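Cysteine hydrolase (Vibrio cholerae, PDB 6V98) is a type VI secretion system effector, probably a cysteine hydrolase of the papain-like (clan CA) peptidase fold that is delivered into rival cells. Local coordinates at residues A[89-92]-A[93-97]; A[167-170]-A[171-174]; A[173-176]-A[177-180]. All blocks are in the same frame, centred on the assembly; numbering follows the deposited sequence.

Contact 1: residues A[89-92]-A[93-97]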
# COMPACT_ATOMS: atom_id res chain seq x y z
N GLY A 89 -11.67 3.84 18.43
CA GLY A 89 -11.08 4.55 17.32
C GLY A 89 -9.70 4.08 16.92
O GLY A 89 -9.22 4.47 15.85
N LEU A 90 -9.05 3.24 17.71
CA LEU A 90 -7.68 2.80 17.45
C LEU A 90 -7.66 1.38 16.90
O LEU A 90 -8.49 0.54 17.28
CB LEU A 90 -6.84 2.86 18.72
CG LEU A 90 -6.76 4.20 19.45
CD1 LEU A 90 -5.92 4.06 20.70
CD2 LEU A 90 -6.17 5.27 18.54
N ILE A 91 -6.71 1.10 16.01
CA ILE A 91 -6.45 -0.29 15.63
C ILE A 91 -5.66 -0.94 16.75
O ILE A 91 -4.65 -0.40 17.21
CB ILE A 91 -5.68 -0.38 14.31
CG1 ILE A 91 -6.36 0.42 13.21
CG2 ILE A 91 -5.50 -1.86 13.95
CD1 ILE A 91 -5.45 0.65 12.00
N THR A 92 -6.10 -2.12 17.19
CA THR A 92 -5.34 -2.83 18.21
C THR A 92 -4.03 -3.31 17.61
O THR A 92 -3.97 -3.68 16.43
CB THR A 92 -6.14 -4.01 18.78
OG1 THR A 92 -6.21 -5.07 17.81
CG2 THR A 92 -7.55 -3.55 19.15
N GLU A 93 -2.97 -3.29 18.43
CA GLU A 93 -1.65 -3.69 17.93
C GLU A 93 -1.67 -5.12 17.42
O GLU A 93 -1.13 -5.40 16.34
CB GLU A 93 -0.59 -3.53 19.03
CG GLU A 93 0.77 -4.15 18.65
CD GLU A 93 1.86 -3.93 19.70
OE1 GLU A 93 2.48 -2.84 19.72
OE2 GLU A 93 2.10 -4.85 20.50
N SER A 94 -2.32 -6.03 18.15
CA SER A 94 -2.30 -7.44 17.76
C SER A 94 -2.98 -7.66 16.42
O SER A 94 -2.49 -8.43 15.58
CB SER A 94 -2.98 -8.29 18.85
OG SER A 94 -4.19 -7.71 19.26
N SER A 95 -4.12 -7.00 16.18
CA SER A 95 -4.85 -7.24 14.94
C SER A 95 -4.13 -6.63 13.75
O SER A 95 -4.20 -7.17 12.64
CB SER A 95 -6.28 -6.70 15.04
OG SER A 95 -6.31 -5.28 15.02
N LEU A 96 -3.43 -5.52 13.96
CA LEU A 96 -2.63 -4.96 12.87
C LEU A 96 -1.40 -5.82 12.61
O LEU A 96 -1.02 -6.04 11.45
CB LEU A 96 -2.23 -3.52 13.20
CG LEU A 96 -1.44 -2.82 12.09
CD1 LEU A 96 -2.27 -2.80 10.84
CD2 LEU A 96 -1.06 -1.41 12.51
N LEU A 97 -0.77 -6.35 13.67
CA LEU A 97 0.35 -7.27 13.50
C LEU A 97 -0.03 -8.47 12.64
O LEU A 97 0.78 -8.96 11.85
CB LEU A 97 0.86 -7.76 14.87
CG LEU A 97 1.88 -6.95 15.64
CD1 LEU A 97 1.98 -7.47 17.08
CD2 LEU A 97 3.24 -6.99 14.95
O HOH W 1 -7.26 -7.25 18.89
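Thr92 and Ser95 meet hydroxyl to hydroxyl, OG1 of Thr92 lying 2.8 Å from OG of Ser95 in a hydrogen bond that either could donate. Thr92 stands at the N-cap of helix 93-107, and its chi1 of 73° sets OG1 between its own N and carbonyl carbon, turned over the first turn of the helix while CG2 is swung away beside the backbone N. Ser95 makes the same choice (chi1 72°), which folds its short arm back toward the cap. Both residues suit the site because a hydroxyl one carbon from CA stays close to the first helical turn and can both donate and accept. A water lies 2.6 Å from Thr92 OG1 and 3.1 Å from Ser94 OG, bridging the two hydroxyls. Ser95 OG also accepts from the amide of Thr85, so the cap is tied to the neighbouring loop.

Beside the hydroxyl pair the contact is apolar. Ile91 holds CG2 anti to its own N and CG1 beside that N (chi1 -52°), which makes the short branch the one that meets Leu96, CG2 to CB at 3.7 Å, the side chains passing at a slant. A beta-branched isoleucine fits the short strand 90-91, and the buried Leu96 carries the packing on to Leu199 of strand 198-202. In the backbone, Leu96 N donates to Thr92 O at 3.1 Å. Ile91, just before the N-cap, and Leu96, fourth in the helix, form a hydrophobic staple beside the Thr92 N-cap and its hydroxyl bond to Ser95.

Contact 2: residues A[167-170]-A[171-174]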
# COMPACT_ATOMS: atom_id res chain seq x y z
N PRO A 167 -0.09 13.63 -0.57
CA PRO A 167 1.14 12.90 -0.27
C PRO A 167 2.37 13.73 -0.63
O PRO A 167 2.29 14.78 -1.27
CB PRO A 167 1.04 11.66 -1.15
CG PRO A 167 0.22 12.14 -2.34
CD PRO A 167 -0.80 13.08 -1.74
N ALA A 168 3.52 13.21 -0.21
CA ALA A 168 4.78 13.88 -0.49
C ALA A 168 5.01 14.01 -1.99
O ALA A 168 4.57 13.18 -2.79
CB ALA A 168 5.95 13.12 0.17
N TRP A 169 5.72 15.08 -2.36
CA TRP A 169 5.96 15.36 -3.77
C TRP A 169 6.56 14.15 -4.48
O TRP A 169 7.46 13.49 -3.96
CB TRP A 169 6.89 16.56 -3.90
CG TRP A 169 7.35 16.80 -5.29
CD1 TRP A 169 6.61 17.30 -6.32
CD2 TRP A 169 8.66 16.55 -5.82
NE1 TRP A 169 7.38 17.39 -7.46
CE2 TRP A 169 8.64 16.94 -7.18
CE3 TRP A 169 9.85 16.05 -5.27
CZ2 TRP A 169 9.76 16.84 -7.99
CZ3 TRP A 169 10.96 15.96 -6.08
CH2 TRP A 169 10.91 16.35 -7.43
N LYS A 170 6.06 13.89 -5.70
CA LYS A 170 6.49 12.75 -6.50
C LYS A 170 7.59 13.17 -7.47
O LYS A 170 7.30 13.93 -8.41
CB LYS A 170 5.30 12.17 -7.26
CG LYS A 170 5.53 10.78 -7.81
CD LYS A 170 4.77 10.49 -9.10
CE LYS A 170 3.46 11.25 -9.24
NZ LYS A 170 2.57 10.66 -10.30
N PRO A 171 8.82 12.70 -7.31
CA PRO A 171 9.89 13.08 -8.24
C PRO A 171 9.71 12.39 -9.58
O PRO A 171 8.89 11.46 -9.71
CB PRO A 171 11.17 12.63 -7.52
CG PRO A 171 10.74 11.64 -6.51
CD PRO A 171 9.29 11.80 -6.23
N PRO A 172 10.45 12.81 -10.61
CA PRO A 172 10.35 12.12 -11.90
C PRO A 172 10.80 10.67 -11.84
O PRO A 172 10.37 9.87 -12.68
CB PRO A 172 11.26 12.95 -12.81
CG PRO A 172 11.32 14.31 -12.16
CD PRO A 172 11.31 14.01 -10.69
N VAL A 173 11.67 10.31 -10.90
CA VAL A 173 12.13 8.94 -10.70
C VAL A 173 11.75 8.54 -9.28
O VAL A 173 12.32 9.05 -8.31
CB VAL A 173 13.64 8.80 -10.94
CG1 VAL A 173 14.12 7.42 -10.53
CG2 VAL A 173 13.98 9.05 -12.40
N VAL A 174 10.81 7.62 -9.16
CA VAL A 174 10.21 7.27 -7.87
C VAL A 174 10.80 5.96 -7.37
O VAL A 174 10.52 4.89 -7.90
CB VAL A 174 8.68 7.18 -7.98
CG1 VAL A 174 8.07 6.92 -6.62
CG2 VAL A 174 8.14 8.47 -8.58
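Trp169 lays its indole over Pro171 in a CH-pi contact, within a proline-rich connection that has no regular secondary structure and runs from helix 154-162 to helix 176-184. Pro171 CA sits 3.7 Å from the centroid of the six-membered ring, 20° off the ring normal, so its C-H faces the pi cloud. Trp169 CG is anti to the backbone N (chi1 172°), which carries the indole forward along the chain to the proline two residues on. A proline suits this place: its ring is rigid, and its CA hydrogen is slightly polarised by the flanking amides.

Ordinary apolar packing widens the contact. Trp169 CZ3 touches Pro171 CB at 3.6 Å, and Pro172 CD comes within 4.0 Å of Trp169 CH2, approaching the ring obliquely. No hydrogen bond joins the two halves; Pro171 and Pro172, for their part, have no N-H to offer.

The charged tip and the aliphatic stem of Lys170 have different partners. Its ammonium group forms a salt bridge with Asp158 of helix 154-162, while the stem, bent at chi2 and chi3, passes across the buried Val174 at a slant. There, the CG2 branch of Val174 rests 3.6 Å from Lys170 CG.

Contact 3: residues A[173-176]-A[177-180]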
# COMPACT_ATOMS: atom_id res chain seq x y z
N VAL A 173 11.67 10.31 -10.90
CA VAL A 173 12.13 8.94 -10.70
C VAL A 173 11.75 8.54 -9.28
O VAL A 173 12.32 9.05 -8.31
CB VAL A 173 13.64 8.80 -10.94
CG1 VAL A 173 14.12 7.42 -10.53
CG2 VAL A 173 13.98 9.05 -12.40
N VAL A 174 10.81 7.62 -9.16
CA VAL A 174 10.21 7.27 -7.87
C VAL A 174 10.80 5.96 -7.37
O VAL A 174 10.52 4.89 -7.90
CB VAL A 174 8.68 7.18 -7.98
CG1 VAL A 174 8.07 6.92 -6.62
CG2 VAL A 174 8.14 8.47 -8.58
N VAL A 175 11.59 6.06 -6.31
CA VAL A 175 12.22 4.90 -5.67
C VAL A 175 11.45 4.59 -4.40
O VAL A 175 11.39 5.44 -3.50
CB VAL A 175 13.70 5.16 -5.37
CG1 VAL A 175 14.38 3.87 -4.90
CG2 VAL A 175 14.39 5.73 -6.61
N PRO A 176 10.85 3.40 -4.27
CA PRO A 176 9.93 3.18 -3.13
C PRO A 176 10.61 3.40 -1.80
O PRO A 176 10.08 4.11 -0.94
CB PRO A 176 9.47 1.74 -3.34
CG PRO A 176 9.58 1.54 -4.85
CD PRO A 176 10.83 2.29 -5.23
N SER A 177 11.82 2.87 -1.63
CA SER A 177 12.51 3.00 -0.35
C SER A 177 12.83 4.45 -0.04
O SER A 177 12.65 4.91 1.10
CB SER A 177 13.78 2.16 -0.37
OG SER A 177 14.68 2.67 -1.33
N ALA A 178 13.28 5.21 -1.04
CA ALA A 178 13.58 6.62 -0.80
C ALA A 178 12.31 7.41 -0.55
O ALA A 178 12.26 8.26 0.35
CB ALA A 178 14.35 7.20 -1.99
N TYR A 179 11.26 7.15 -1.34
CA TYR A 179 10.05 7.95 -1.24
C TYR A 179 9.38 7.78 0.12
O TYR A 179 8.89 8.76 0.71
CB TYR A 179 9.07 7.60 -2.37
CG TYR A 179 7.79 8.39 -2.26
CD1 TYR A 179 7.71 9.68 -2.78
CD2 TYR A 179 6.68 7.87 -1.61
CE1 TYR A 179 6.55 10.45 -2.66
CE2 TYR A 179 5.50 8.64 -1.48
CZ TYR A 179 5.45 9.92 -2.02
OH TYR A 179 4.32 10.69 -1.91
N ILE A 180 9.30 6.54 0.61
CA ILE A 180 8.57 6.33 1.86
C ILE A 180 9.24 7.08 2.99
O ILE A 180 8.56 7.62 3.87
CB ILE A 180 8.41 4.82 2.18
CG1 ILE A 180 7.34 4.62 3.26
CG2 ILE A 180 9.74 4.18 2.58
CD1 ILE A 180 5.94 4.97 2.81
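Val175 O and Pro176 O accept the amides four residues on, Tyr179 N at 2.8 Å and Ile180 N at 3.0 Å, with N-H...O angles of 164° and 165°, and these bonds form the first turn of helix 176-184. Val175 is the N-cap and Pro176 the first helical residue, a place where proline fits well because its missing N-H is not needed there and its fixed phi is close to that of a helix.

Side chains fold round this start. The methyl of Ala178 packs on CB of Val175, CB to CB at 4.0 Å, and the Val175 CG1 branch meets Ser177 OG at 3.8 Å in a van der Waals contact. Inward, Val174 CG1 and Tyr179 CB approach at 4.4 Å. With CG anti to the backbone N (chi1 179°), the Tyr179 ring runs off to the preceding loop, where its OH bonds to Ala168 O. Ile180 turns its CG2 to 3.5 Å from Pro176 O, and both Pro176 and Ile180 pack against Val11 of strand 5-12.

Val175 lends its carbonyl to the helix but cannot cap it with an apolar side chain. Pro176 has no N-H, so one of the first-turn amides that would lack a helical acceptor is absent.

In the fold
The contacts follow one another along the chain: contact 1 leads from strand 90-91 into helix 93-107, contact 2 lies in the connection after helix 154-162, and contact 3 opens helix 176-184. Contacts 2 and 3 share Val173 and Val174, their centres about 7 Å apart. Contact 1 is remote, its centre about 30 Å from that of contact 2, on the opposite side of the chain's centre. The seven-stranded antiparallel sheet links both regions: its edge strand 198-202 receives Leu96, its inner strand 5-12 Pro176 and Ile180. Val174 O accepts from Asn151 ND2, next to the modified Cys152, so the 167-180 connection passes beside that cysteine, possibly the catalytic one of this hydrolase.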